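Local coordinates for protein putative transporter (Clostridium difficile 630, PDB 3LV9) that probably acts as a membrane transporter that may bind flavin adenine dinucleotide, the chain described here being its pair of CBS domains, at residues V36-S41 with L48-E53; G55-P60 with V73-L78; D67-F72 with I97-E102. All coordinates share one frame; numbering follows the deposited sequence.

Contact 1 of 3, residues V36-S41 with L48-E53; sequences VCIYES and LAILKE. With PO4 (phosphate ion), chain B.
Val36 opens the contact by offering one methyl, CG1, to the far end of Ile50, with CG1 and CD1 4.0 Å apart. That branch lies anti to its own backbone N (chi1 167°), and the two side chains run past one another in opposite directions. Ile50 meets it from the helix with CG1 in the crowded position between backbone N and carbonyl carbon. Cys37 directs its CB away from the helix, and its SG forms the disulfide with Cys62, leaving its carbonyl O 4.5 Å from Ile50 CD1. The longer branch of Ile38 meets two helix residues: CG1 sits 4.3 Å from Ile50 CD1, and at its end CD1 lies 4.4 Å from Leu51 CD2. No hydrogen bond joins the two segments, so the contact rests on apolar side chains meeting at 4.0 to 4.4 Å. Beyond Ile38 the segment makes no further contact with 48-53. Tyr39 points its hydroxyl at a phosphate ion, probably from the crystallisation liquor and also held by Lys66; the ion's O2 lies at the ring edge, in plane, but the 2.3 Å from OH to O2 is doubtfully short. Tyr59, Val73 and Leu78 also touch Ile38. Strand 38-39 and helix 44-53 are the first two elements of the beta-alpha-beta unit completed by strand 58-62, within the first CBS domain.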
ATOM      1  N   VAL A  36     -14.201   4.538   1.191  1.00 31.49           N
ATOM      2  CA  VAL A  36     -14.775   3.223   1.329  1.00 32.47           C
ATOM      3  C   VAL A  36     -14.602   2.612   2.706  1.00 32.22           C
ATOM      4  O   VAL A  36     -13.505   2.385   3.150  1.00 32.61           O
ATOM      5  CB  VAL A  36     -14.209   2.284   0.289  1.00 33.49           C
ATOM      6  CG1 VAL A  36     -14.573   0.878   0.639  1.00 34.16           C
ATOM      7  CG2 VAL A  36     -14.773   2.647  -1.103  1.00 33.97           C
ATOM      8  N   CYS A  37     -15.724   2.327   3.352  1.00 32.76           N
ATOM      9  CA  CYS A  37     -15.790   1.689   4.652  1.00 33.35           C
ATOM     10  C   CYS A  37     -16.253   0.267   4.470  1.00 32.44           C
ATOM     11  O   CYS A  37     -17.191   0.009   3.728  1.00 33.42           O
ATOM     12  CB  CYS A  37     -16.826   2.400   5.560  1.00 33.67           C
ATOM     13  SG  CYS A  37     -16.254   2.423   7.284  1.00 42.61           S
ATOM     14  N   ILE A  38     -15.629  -0.655   5.184  1.00 30.86           N
ATOM     15  CA  ILE A  38     -16.166  -1.956   5.335  1.00 29.91           C
ATOM     16  C   ILE A  38     -17.120  -1.901   6.512  1.00 29.69           C
ATOM     17  O   ILE A  38     -16.690  -1.596   7.619  1.00 30.66           O
ATOM     18  CB  ILE A  38     -15.062  -2.941   5.670  1.00 29.89           C
ATOM     19  CG1 ILE A  38     -14.100  -3.092   4.483  1.00 30.37           C
ATOM     20  CG2 ILE A  38     -15.673  -4.305   5.984  1.00 30.42           C
ATOM     21  CD1 ILE A  38     -13.083  -4.164   4.670  1.00 32.37           C
ATOM     22  N   TYR A  39     -18.397  -2.208   6.321  1.00 28.23           N
ATOM     23  CA  TYR A  39     -19.327  -2.210   7.465  1.00 28.45           C
ATOM     24  C   TYR A  39     -19.228  -3.560   8.188  1.00 27.54           C
ATOM     25  O   TYR A  39     -18.967  -4.585   7.557  1.00 26.20           O
ATOM     26  CB  TYR A  39     -20.765  -1.931   7.011  1.00 28.26           C
ATOM     27  CG  TYR A  39     -20.948  -0.558   6.376  1.00 29.35           C
ATOM     28  CD1 TYR A  39     -21.419   0.510   7.111  1.00 30.87           C
ATOM     29  CD2 TYR A  39     -20.681  -0.344   5.043  1.00 31.31           C
ATOM     30  CE1 TYR A  39     -21.590   1.751   6.553  1.00 30.20           C
ATOM     31  CE2 TYR A  39     -20.846   0.926   4.472  1.00 30.69           C
ATOM     32  CZ  TYR A  39     -21.284   1.957   5.245  1.00 29.37           C
ATOM     33  OH  TYR A  39     -21.442   3.206   4.712  1.00 27.59           O
ATOM     34  N   GLU A  40     -19.442  -3.591   9.494  1.00 27.28           N
ATOM     35  CA  GLU A  40     -19.341  -4.890  10.176  1.00 28.30           C
ATOM     36  C   GLU A  40     -20.374  -5.899   9.660  1.00 26.90           C
ATOM     37  O   GLU A  40     -20.165  -7.086   9.774  1.00 27.55           O
ATOM     38  CB  GLU A  40     -19.324  -4.792  11.740  1.00 28.47           C
ATOM     39  CG  GLU A  40     -20.544  -4.240  12.392  1.00 31.20           C
ATOM     40  CD  GLU A  40     -20.464  -4.204  13.948  1.00 33.42           C
ATOM     41  OE1 GLU A  40     -19.532  -4.758  14.588  1.00 34.05           O
ATOM     42  OE2 GLU A  40     -21.358  -3.591  14.535  1.00 33.50           O
ATOM     43  N   SER A  41     -21.461  -5.430   9.069  1.00 26.36           N
ATOM     44  CA  SER A  41     -22.483  -6.319   8.564  1.00 25.18           C
ATOM     45  C   SER A  41     -22.350  -6.651   7.098  1.00 24.17           C
ATOM     46  O   SER A  41     -23.223  -7.275   6.552  1.00 24.19           O
ATOM     47  CB  SER A  41     -23.857  -5.710   8.800  1.00 25.20           C
ATOM     48  OG  SER A  41     -24.800  -6.746   9.030  1.00 25.99           O
ATOM     49  N   LEU A  48     -14.653  -8.838  -0.518  1.00 28.20           N
ATOM     50  CA  LEU A  48     -13.672  -9.203  -1.532  1.00 29.25           C
ATOM     51  C   LEU A  48     -13.929  -8.432  -2.803  1.00 30.52           C
ATOM     52  O   LEU A  48     -12.988  -8.012  -3.469  1.00 30.95           O
ATOM     53  CB  LEU A  48     -13.744 -10.674  -1.824  1.00 28.80           C
ATOM     54  CG  LEU A  48     -13.440 -11.502  -0.581  1.00 29.98           C
ATOM     55  CD1 LEU A  48     -13.599 -13.001  -0.872  1.00 29.56           C
ATOM     56  CD2 LEU A  48     -12.067 -11.180  -0.036  1.00 27.05           C
ATOM     57  N   ALA A  49     -15.191  -8.222  -3.145  1.00 31.70           N
ATOM     58  CA  ALA A  49     -15.483  -7.484  -4.385  1.00 33.55           C
ATOM     59  C   ALA A  49     -14.929  -6.051  -4.326  1.00 35.45           C
ATOM     60  O   ALA A  49     -14.369  -5.555  -5.323  1.00 36.06           O
ATOM     61  CB  ALA A  49     -16.961  -7.471  -4.693  1.00 33.23           C
ATOM     62  N   ILE A  50     -15.053  -5.393  -3.167  1.00 37.22           N
ATOM     63  CA  ILE A  50     -14.535  -4.030  -3.046  1.00 38.04           C
ATOM     64  C   ILE A  50     -13.016  -4.029  -2.900  1.00 38.63           C
ATOM     65  O   ILE A  50     -12.385  -3.248  -3.580  1.00 39.73           O
ATOM     66  CB  ILE A  50     -15.288  -3.097  -1.995  1.00 38.26           C
ATOM     67  CG1 ILE A  50     -14.717  -3.180  -0.589  1.00 40.17           C
ATOM     68  CG2 ILE A  50     -16.828  -3.359  -1.938  1.00 37.68           C
ATOM     69  CD1 ILE A  50     -15.866  -2.860   0.533  1.00 41.57           C
ATOM     70  N   LEU A  51     -12.403  -4.909  -2.102  1.00 39.24           N
ATOM     71  CA  LEU A  51     -10.912  -4.986  -2.089  1.00 39.48           C
ATOM     72  C   LEU A  51     -10.316  -5.185  -3.477  1.00 40.23           C
ATOM     73  O   LEU A  51      -9.285  -4.600  -3.805  1.00 40.79           O
ATOM     74  CB  LEU A  51     -10.352  -6.088  -1.174  1.00 39.32           C
ATOM     75  CG  LEU A  51     -10.839  -6.121   0.275  1.00 40.24           C
ATOM     76  CD1 LEU A  51      -9.853  -6.682   1.270  1.00 39.82           C
ATOM     77  CD2 LEU A  51     -11.304  -4.762   0.708  1.00 41.86           C
ATOM     78  N   LYS A  52     -10.956  -6.007  -4.290  1.00 41.17           N
ATOM     79  CA  LYS A  52     -10.473  -6.274  -5.640  1.00 42.17           C
ATOM     80  C   LYS A  52     -10.532  -5.025  -6.542  1.00 42.74           C
ATOM     81  O   LYS A  52      -9.567  -4.707  -7.209  1.00 42.87           O
ATOM     82  CB  LYS A  52     -11.286  -7.396  -6.262  1.00 42.24           C
ATOM     83  CG  LYS A  52     -10.620  -8.043  -7.439  1.00 45.18           C
ATOM     84  CD  LYS A  52     -11.593  -8.400  -8.580  1.00 48.10           C
ATOM     85  CE  LYS A  52     -10.824  -8.820  -9.854  1.00 49.27           C
ATOM     86  NZ  LYS A  52     -11.584  -8.544 -11.119  1.00 51.31           N
ATOM     87  N   GLU A  53     -11.659  -4.328  -6.552  1.00 43.76           N
ATOM     88  CA  GLU A  53     -11.873  -3.147  -7.406  1.00 44.91           C
ATOM     89  C   GLU A  53     -11.026  -1.952  -6.995  1.00 45.27           C
ATOM     90  O   GLU A  53     -10.435  -1.275  -7.835  1.00 45.12           O
ATOM     91  CB  GLU A  53     -13.344  -2.745  -7.309  1.00 45.42           C
ATOM     92  CG  GLU A  53     -13.796  -1.588  -8.192  1.00 48.60           C
ATOM     93  CD  GLU A  53     -14.920  -0.743  -7.544  1.00 52.24           C
ATOM     94  OE1 GLU A  53     -15.102  -0.859  -6.301  1.00 52.61           O
ATOM     95  OE2 GLU A  53     -15.603   0.043  -8.275  1.00 53.33           O
TER
HETATM   96  P   PO4 B 401     -21.860   3.711   1.447  1.00 74.43           P
HETATM   97  O1  PO4 B 401     -22.915   4.290   0.531  1.00 76.49           O
HETATM   98  O2  PO4 B 401     -21.997   4.396   2.779  1.00 76.36           O
HETATM   99  O3  PO4 B 401     -22.044   2.237   1.700  1.00 78.28           O
HETATM  100  O4  PO4 B 401     -20.524   3.966   0.786  1.00 75.16           O

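Contact 2 of 3, residues G55-P60 with V73-L78; sequences GVTRYP and VHIRDL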
ATOM      1  N   GLY A  55      -7.894   0.050  -5.130  1.00 46.26           N
ATOM      2  CA  GLY A  55      -6.474  -0.296  -5.191  1.00 45.82           C
ATOM      3  C   GLY A  55      -5.749  -0.030  -3.893  1.00 44.86           C
ATOM      4  O   GLY A  55      -4.644   0.498  -3.917  1.00 45.92           O
ATOM      5  N   VAL A  56      -6.333  -0.446  -2.777  1.00 43.06           N
ATOM      6  CA  VAL A  56      -6.101   0.205  -1.484  1.00 41.37           C
ATOM      7  C   VAL A  56      -5.768  -0.835  -0.414  1.00 40.15           C
ATOM      8  O   VAL A  56      -6.256  -1.961  -0.483  1.00 40.99           O
ATOM      9  CB  VAL A  56      -7.394   1.019  -1.157  1.00 41.36           C
ATOM     10  CG1 VAL A  56      -7.534   1.391   0.310  1.00 39.27           C
ATOM     11  CG2 VAL A  56      -7.455   2.250  -2.090  1.00 41.32           C
ATOM     12  N   THR A  57      -4.974  -0.454   0.579  1.00 38.13           N
ATOM     13  CA  THR A  57      -4.373  -1.413   1.508  1.00 37.32           C
ATOM     14  C   THR A  57      -4.980  -1.413   2.894  1.00 35.73           C
ATOM     15  O   THR A  57      -4.934  -2.439   3.592  1.00 33.96           O
ATOM     16  CB  THR A  57      -2.827  -1.173   1.644  1.00 37.20           C
ATOM     17  OG1 THR A  57      -2.126  -2.086   0.795  1.00 38.90           O
ATOM     18  CG2 THR A  57      -2.326  -1.452   3.023  1.00 39.30           C
ATOM     19  N   ARG A  58      -5.523  -0.261   3.295  1.00 34.34           N
ATOM     20  CA  ARG A  58      -6.066  -0.098   4.650  0.50 33.85           C
ATOM     21  C   ARG A  58      -7.511   0.433   4.592  1.00 32.92           C
ATOM     22  O   ARG A  58      -7.780   1.467   3.976  1.00 32.49           O
ATOM     23  CB  ARG A  58      -5.157   0.816   5.489  0.50 33.76           C
ATOM     24  CG  ARG A  58      -3.819   0.164   5.933  0.50 34.35           C
ATOM     25  CD  ARG A  58      -2.862   1.125   6.718  0.50 34.26           C
ATOM     26  NE  ARG A  58      -1.659   0.435   7.208  0.50 33.87           N
ATOM     27  CZ  ARG A  58      -0.464   0.478   6.619  0.50 34.06           C
ATOM     28  NH1 ARG A  58      -0.273   1.206   5.525  0.50 33.86           N
ATOM     29  NH2 ARG A  58       0.551  -0.209   7.126  0.50 33.60           N
ATOM     30  N   TYR A  59      -8.441  -0.285   5.218  1.00 31.10           N
ATOM     31  CA  TYR A  59      -9.830   0.114   5.164  1.00 29.08           C
ATOM     32  C   TYR A  59     -10.371   0.337   6.547  1.00 28.39           C
ATOM     33  O   TYR A  59     -10.263  -0.517   7.417  1.00 28.95           O
ATOM     34  CB  TYR A  59     -10.688  -0.916   4.476  1.00 28.89           C
ATOM     35  CG  TYR A  59     -10.466  -1.076   2.985  1.00 27.64           C
ATOM     36  CD1 TYR A  59     -11.348  -0.484   2.055  1.00 28.77           C
ATOM     37  CD2 TYR A  59      -9.425  -1.846   2.497  1.00 25.58           C
ATOM     38  CE1 TYR A  59     -11.169  -0.643   0.669  1.00 29.77           C
ATOM     39  CE2 TYR A  59      -9.225  -2.013   1.091  1.00 24.95           C
ATOM     40  CZ  TYR A  59     -10.114  -1.415   0.202  1.00 30.36           C
ATOM     41  OH  TYR A  59      -9.943  -1.557  -1.172  1.00 36.48           O
ATOM     42  N   PRO A  60     -11.000   1.479   6.743  1.00 27.03           N
ATOM     43  CA  PRO A  60     -11.806   1.670   7.902  1.00 27.01           C
ATOM     44  C   PRO A  60     -12.989   0.719   7.950  1.00 26.69           C
ATOM     45  O   PRO A  60     -13.493   0.347   6.924  1.00 26.24           O
ATOM     46  CB  PRO A  60     -12.274   3.107   7.773  1.00 27.83           C
ATOM     47  CG  PRO A  60     -12.289   3.365   6.318  1.00 28.87           C
ATOM     48  CD  PRO A  60     -11.230   2.507   5.715  1.00 28.22           C
ATOM     49  N   VAL A  73      -8.786  -1.985   9.084  1.00 28.46           N
ATOM     50  CA  VAL A  73      -8.213  -3.249   8.843  1.00 29.07           C
ATOM     51  C   VAL A  73      -7.300  -3.129   7.668  1.00 29.93           C
ATOM     52  O   VAL A  73      -7.465  -2.250   6.832  1.00 29.92           O
ATOM     53  CB  VAL A  73      -9.284  -4.330   8.614  1.00 29.14           C
ATOM     54  CG1 VAL A  73      -9.995  -4.605   9.915  1.00 29.12           C
ATOM     55  CG2 VAL A  73     -10.269  -3.921   7.512  1.00 27.60           C
ATOM     56  N   HIS A  74      -6.311  -4.018   7.638  1.00 30.38           N
ATOM     57  CA  HIS A  74      -5.367  -4.099   6.547  1.00 30.38           C
ATOM     58  C   HIS A  74      -5.732  -5.282   5.672  1.00 30.35           C
ATOM     59  O   HIS A  74      -6.074  -6.371   6.158  1.00 30.11           O
ATOM     60  CB  HIS A  74      -3.970  -4.293   7.110  1.00 31.18           C
ATOM     61  CG  HIS A  74      -2.888  -4.126   6.105  1.00 32.21           C
ATOM     62  ND1 HIS A  74      -2.797  -4.908   4.972  1.00 33.15           N
ATOM     63  CD2 HIS A  74      -1.851  -3.260   6.059  1.00 34.42           C
ATOM     64  CE1 HIS A  74      -1.755  -4.518   4.259  1.00 35.30           C
ATOM     65  NE2 HIS A  74      -1.171  -3.511   4.892  1.00 35.47           N
ATOM     66  N   ILE A  75      -5.599  -5.081   4.376  1.00 30.48           N
ATOM     67  CA  ILE A  75      -6.000  -6.050   3.378  1.00 31.19           C
ATOM     68  C   ILE A  75      -5.343  -7.470   3.566  1.00 31.45           C
ATOM     69  O   ILE A  75      -5.944  -8.488   3.270  1.00 30.90           O
ATOM     70  CB  ILE A  75      -5.716  -5.397   1.980  1.00 31.64           C
ATOM     71  CG1 ILE A  75      -6.582  -5.937   0.880  1.00 31.63           C
ATOM     72  CG2 ILE A  75      -4.231  -5.501   1.565  1.00 31.72           C
ATOM     73  CD1 ILE A  75      -5.978  -5.611  -0.491  1.00 31.10           C
ATOM     74  N   ARG A  76      -4.111  -7.538   4.062  1.00 32.32           N
ATOM     75  CA  ARG A  76      -3.389  -8.814   4.150  1.00 32.88           C
ATOM     76  C   ARG A  76      -3.969  -9.697   5.212  1.00 32.54           C
ATOM     77  O   ARG A  76      -4.073 -10.931   5.055  1.00 32.65           O
ATOM     78  CB  ARG A  76      -1.919  -8.607   4.487  1.00 33.05           C
ATOM     79  CG  ARG A  76      -1.082  -8.578   3.273  1.00 35.44           C
ATOM     80  CD  ARG A  76       0.381  -8.675   3.598  1.00 38.06           C
ATOM     81  NE  ARG A  76       0.848  -7.614   4.474  1.00 43.15           N
ATOM     82  CZ  ARG A  76       1.374  -6.445   4.082  1.00 45.67           C
ATOM     83  NH1 ARG A  76       1.776  -5.581   5.012  1.00 46.21           N
ATOM     84  NH2 ARG A  76       1.505  -6.120   2.788  1.00 46.58           N
ATOM     85  N   ASP A  77      -4.268  -9.049   6.322  1.00 32.10           N
ATOM     86  CA  ASP A  77      -4.995  -9.661   7.408  1.00 32.36           C
ATOM     87  C   ASP A  77      -6.360 -10.209   6.962  1.00 31.63           C
ATOM     88  O   ASP A  77      -6.698 -11.330   7.304  1.00 32.33           O
ATOM     89  CB  ASP A  77      -5.204  -8.649   8.526  1.00 32.92           C
ATOM     90  CG  ASP A  77      -3.940  -7.977   8.959  1.00 34.29           C
ATOM     91  OD1 ASP A  77      -2.846  -8.393   8.543  1.00 37.77           O
ATOM     92  OD2 ASP A  77      -4.061  -7.011   9.730  1.00 40.47           O
ATOM     93  N   LEU A  78      -7.137  -9.433   6.215  1.00 31.28           N
ATOM     94  CA  LEU A  78      -8.430  -9.901   5.735  1.00 31.39           C
ATOM     95  C   LEU A  78      -8.238 -11.177   4.907  1.00 31.01           C
ATOM     96  O   LEU A  78      -8.953 -12.191   5.074  1.00 30.40           O
ATOM     97  CB  LEU A  78      -9.138  -8.849   4.862  1.00 31.53           C
ATOM     98  CG  LEU A  78     -10.109  -7.812   5.452  1.00 33.21           C
ATOM     99  CD1 LEU A  78     -10.471  -6.746   4.407  1.00 35.24           C
ATOM    100  CD2 LEU A  78     -11.378  -8.383   5.969  1.00 31.98           C
TER
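In the beta hairpin of strands 58-62 and 69-74, part of the first CBS domain, Tyr59 and Val73 form an antiparallel hydrogen-bonded pair. Tyr59 N donates to Val73 O and Val73 N to Tyr59 O, both at 2.7 Å. Arg58 and His74 make the adjoining non-hydrogen-bonded pair, and the hairpin is prolonged past its strands by the backbone N of Ile75, first residue of helix 75-85, which donates to Thr57 O at 2.8 Å. The Tyr59 and Val73 side chains share one side of the sheet with Ile38 and are joined by Tyr59 CB and Val73 CG2, 4.3 Å apart. The CB of Ile75 points at 55-60, and its CD1 lies 3.7 Å from Val56 O, while its side chain crosses that of Thr57 at about a right angle. On the side of Arg58, the His74 ring carries Thr57 CG2 over one face; the 3.0 Å from CG2 to His74 NE2 is tight enough to be doubtful. Arg76 forms a salt bridge with Glu137 of the second subunit, which places this corner at the dimer contact. His74 is the N-cap residue of the helix: chi1 (-169°) sets CG anti to the backbone N, and chi2 (-60°) turns ND1 to the helix start, where Arg76 N donates to it in the ring plane at 3.1 Å along an almost straight line of 177°.

Contact 3 of 3, residues D67-F72 with I97-E102; sequences DDILGF and IIYISE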
ATOM      1  N   ASP A  67     -20.113   7.525  10.352  1.00 26.77           N
ATOM      2  CA  ASP A  67     -19.771   8.336  11.550  1.00 27.83           C
ATOM      3  C   ASP A  67     -19.466   7.502  12.791  1.00 27.31           C
ATOM      4  O   ASP A  67     -19.071   8.037  13.842  1.00 26.49           O
ATOM      5  CB  ASP A  67     -20.931   9.250  11.920  1.00 28.12           C
ATOM      6  CG  ASP A  67     -21.191  10.271  10.896  1.00 29.72           C
ATOM      7  OD1 ASP A  67     -20.266  10.578  10.111  1.00 29.48           O
ATOM      8  OD2 ASP A  67     -22.315  10.784  10.905  1.00 33.93           O
ATOM      9  N   ASP A  68     -19.692   6.197  12.672  1.00 28.20           N
ATOM     10  CA  ASP A  68     -19.349   5.266  13.743  1.00 29.11           C
ATOM     11  C   ASP A  68     -18.226   4.371  13.274  1.00 27.86           C
ATOM     12  O   ASP A  68     -18.458   3.259  12.914  1.00 27.01           O
ATOM     13  CB  ASP A  68     -20.585   4.464  14.176  1.00 29.65           C
ATOM     14  CG  ASP A  68     -20.337   3.634  15.457  1.00 33.41           C
ATOM     15  OD1 ASP A  68     -19.219   3.750  16.044  1.00 36.91           O
ATOM     16  OD2 ASP A  68     -21.254   2.868  15.862  1.00 34.88           O
ATOM     17  N   ILE A  69     -17.013   4.904  13.261  1.00 28.28           N
ATOM     18  CA  ILE A  69     -15.833   4.125  12.907  1.00 29.01           C
ATOM     19  C   ILE A  69     -15.362   3.285  14.085  1.00 29.30           C
ATOM     20  O   ILE A  69     -15.141   3.807  15.167  1.00 30.93           O
ATOM     21  CB  ILE A  69     -14.645   5.003  12.525  1.00 29.08           C
ATOM     22  CG1 ILE A  69     -15.020   5.953  11.392  1.00 29.97           C
ATOM     23  CG2 ILE A  69     -13.450   4.130  12.124  1.00 27.29           C
ATOM     24  CD1 ILE A  69     -15.525   5.298  10.216  1.00 31.77           C
ATOM     25  N   LEU A  70     -15.159   1.995  13.856  1.00 29.55           N
ATOM     26  CA  LEU A  70     -14.649   1.089  14.880  1.00 29.09           C
ATOM     27  C   LEU A  70     -13.103   0.954  14.880  1.00 29.17           C
ATOM     28  O   LEU A  70     -12.481   0.594  15.891  1.00 28.40           O
ATOM     29  CB  LEU A  70     -15.278  -0.281  14.661  1.00 28.93           C
ATOM     30  CG  LEU A  70     -16.805  -0.362  14.581  1.00 29.37           C
ATOM     31  CD1 LEU A  70     -17.181  -1.875  14.498  1.00 26.65           C
ATOM     32  CD2 LEU A  70     -17.490   0.309  15.775  1.00 29.91           C
ATOM     33  N   GLY A  71     -12.485   1.221  13.737  1.00 29.34           N
ATOM     34  CA  GLY A  71     -11.032   1.087  13.613  1.00 28.77           C
ATOM     35  C   GLY A  71     -10.750   0.884  12.161  1.00 28.48           C
ATOM     36  O   GLY A  71     -11.533   1.309  11.339  1.00 28.77           O
ATOM     37  N   PHE A  72      -9.646   0.237  11.828  1.00 28.63           N
ATOM     38  CA  PHE A  72      -9.417  -0.126  10.453  1.00 28.79           C
ATOM     39  C   PHE A  72      -8.822  -1.512  10.317  1.00 29.18           C
ATOM     40  O   PHE A  72      -8.409  -2.143  11.293  1.00 28.74           O
ATOM     41  CB  PHE A  72      -8.527   0.891   9.773  1.00 29.06           C
ATOM     42  CG  PHE A  72      -7.056   0.715  10.050  1.00 28.73           C
ATOM     43  CD1 PHE A  72      -6.260   0.032   9.159  1.00 28.97           C
ATOM     44  CD2 PHE A  72      -6.468   1.311  11.165  1.00 32.09           C
ATOM     45  CE1 PHE A  72      -4.873  -0.085   9.364  1.00 33.46           C
ATOM     46  CE2 PHE A  72      -5.070   1.204  11.405  1.00 32.97           C
ATOM     47  CZ  PHE A  72      -4.271   0.498  10.500  1.00 32.61           C
ATOM     48  N   ILE A  97      -7.552   3.574  14.971  1.00 37.10           N
ATOM     49  CA  ILE A  97      -7.312   4.822  14.218  1.00 36.87           C
ATOM     50  C   ILE A  97      -7.213   6.008  15.195  1.00 36.30           C
ATOM     51  O   ILE A  97      -7.532   5.915  16.397  1.00 34.98           O
ATOM     52  CB  ILE A  97      -8.401   5.167  13.117  1.00 37.47           C
ATOM     53  CG1 ILE A  97      -9.809   4.848  13.612  1.00 38.15           C
ATOM     54  CG2 ILE A  97      -8.161   4.464  11.772  1.00 36.21           C
ATOM     55  CD1 ILE A  97     -10.253   5.732  14.736  1.00 39.80           C
ATOM     56  N   ILE A  98      -6.746   7.124  14.649  1.00 36.23           N
ATOM     57  CA  ILE A  98      -6.811   8.419  15.319  1.00 36.48           C
ATOM     58  C   ILE A  98      -7.805   9.321  14.577  1.00 35.68           C
ATOM     59  O   ILE A  98      -8.094   9.113  13.393  1.00 34.39           O
ATOM     60  CB  ILE A  98      -5.410   9.089  15.395  1.00 36.96           C
ATOM     61  CG1 ILE A  98      -4.817   9.340  14.007  1.00 37.72           C
ATOM     62  CG2 ILE A  98      -4.420   8.195  16.169  1.00 39.01           C
ATOM     63  CD1 ILE A  98      -3.713  10.354  14.064  1.00 39.52           C
ATOM     64  N   TYR A  99      -8.315  10.323  15.280  1.00 35.73           N
ATOM     65  CA  TYR A  99      -9.236  11.300  14.680  1.00 35.86           C
ATOM     66  C   TYR A  99      -8.558  12.634  14.730  1.00 35.95           C
ATOM     67  O   TYR A  99      -7.979  13.000  15.759  1.00 36.29           O
ATOM     68  CB  TYR A  99     -10.575  11.383  15.422  1.00 36.03           C
ATOM     69  CG  TYR A  99     -11.359  10.080  15.477  1.00 36.39           C
ATOM     70  CD1 TYR A  99     -12.376   9.814  14.575  1.00 35.83           C
ATOM     71  CD2 TYR A  99     -11.074   9.111  16.429  1.00 35.91           C
ATOM     72  CE1 TYR A  99     -13.084   8.634  14.627  1.00 35.34           C
ATOM     73  CE2 TYR A  99     -11.782   7.919  16.465  1.00 35.56           C
ATOM     74  CZ  TYR A  99     -12.780   7.690  15.556  1.00 33.58           C
ATOM     75  OH  TYR A  99     -13.503   6.504  15.603  1.00 33.93           O
ATOM     76  N   ILE A 100      -8.586  13.341  13.608  1.00 35.87           N
ATOM     77  CA  ILE A 100      -8.078  14.699  13.547  1.00 36.23           C
ATOM     78  C   ILE A 100      -9.133  15.615  12.937  1.00 35.26           C
ATOM     79  O   ILE A 100      -9.973  15.189  12.155  1.00 35.50           O
ATOM     80  CB  ILE A 100      -6.782  14.787  12.719  1.00 36.23           C
ATOM     81  CG1 ILE A 100      -6.971  14.197  11.326  1.00 38.16           C
ATOM     82  CG2 ILE A 100      -5.714  13.991  13.347  1.00 37.01           C
ATOM     83  CD1 ILE A 100      -6.014  14.771  10.346  1.00 39.38           C
ATOM     84  N   SER A 101      -9.069  16.881  13.302  1.00 35.05           N
ATOM     85  CA  SER A 101      -9.983  17.902  12.776  1.00 34.72           C
ATOM     86  C   SER A 101      -9.608  18.297  11.370  1.00 33.94           C
ATOM     87  O   SER A 101      -8.418  18.338  11.027  1.00 33.93           O
ATOM     88  CB  SER A 101      -9.969  19.174  13.610  1.00 34.30           C
ATOM     89  OG  SER A 101     -10.691  20.170  12.916  1.00 34.99           O
ATOM     90  N   GLU A 102     -10.631  18.634  10.594  1.00 33.19           N
ATOM     91  CA  GLU A 102     -10.453  19.029   9.191  1.00 33.61           C
ATOM     92  C   GLU A 102      -9.725  20.400   9.035  1.00 33.06           C
ATOM     93  O   GLU A 102      -9.295  20.751   7.954  1.00 32.21           O
ATOM     94  CB  GLU A 102     -11.822  19.024   8.441  1.00 33.37           C
ATOM     95  CG  GLU A 102     -12.798  20.177   8.789  1.00 33.50           C
ATOM     96  CD  GLU A 102     -14.174  20.070   8.095  1.00 35.26           C
ATOM     97  OE1 GLU A 102     -14.485  19.021   7.447  1.00 34.71           O
ATOM     98  OE2 GLU A 102     -14.952  21.050   8.224  1.00 34.88           O
TER
HETATM   99  O   HOH W   1     -16.110   7.245  14.759  1.00 36.86           O
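Ile97 is the bump of this contact, and the hollow it fills is lined by Ile69, Gly71 and Phe72. Its two branches divide the work. CG1 rests on the backbone at Gly71, 4.0 Å from that CA, and equally close to Ile69 CG2, the two isoleucine side chains crossing at about a right angle. CG2 goes the other way, to the aromatic ring, where it lies 3.6 Å from Phe72 CD2; the two side chains pass one another running in opposite senses. The backbone angles of Gly71 (phi 156°, psi -154°) are ones at which a CB would run into the carbonyl O of Leu70; a CB would in any case point away from 97-102. Ile69 holds CG2 anti to its backbone N, which sets that methyl against Ile97, while the other branch leads away from the segment.

A second bump comes from Tyr99, which advances its hydroxyl to the flank of Ile69, with OH 3.6 Å from Ile69 CB. The same OH is close to Ile69 O, but the angle is too poor for a hydrogen bond; instead a water bridges the segments, 2.8 Å from Tyr99 OH, accepting from Ile69 N and donating to Asp67 O.

The contact sets strand 69-74, outermost in its sheet within this chain, against strand 98-101, outermost in the other, and the residues leading into it, joining the two CBS domains. Ile122 of strand 120-124 touches Ile69, Ile97 and Tyr99, and helix 106-116 packs against neighbouring Ile98.

How the contacts relate
From the N terminus, contact 1 closes first, bringing helix 44-53 back over strand 38-39 before contact 2 begins. The chain then enters strand 58-62, and contact 2 closes the hairpin at the start of helix 75-85. The two are in series and touch: Ile38 N probably hydrogen-bonds Pro60 O, and Leu51 packs on Ile75 and Leu78. Contact 3 crosses contact 2, since 67-72 falls in sequence between the two segments of contact 2 while 97-102 follows both. Its Phe72 packs against Arg58, Tyr59 and Pro60. Contacts 1 and 2 knit the first CBS domain, whereas contact 3 ties its sheet to the second.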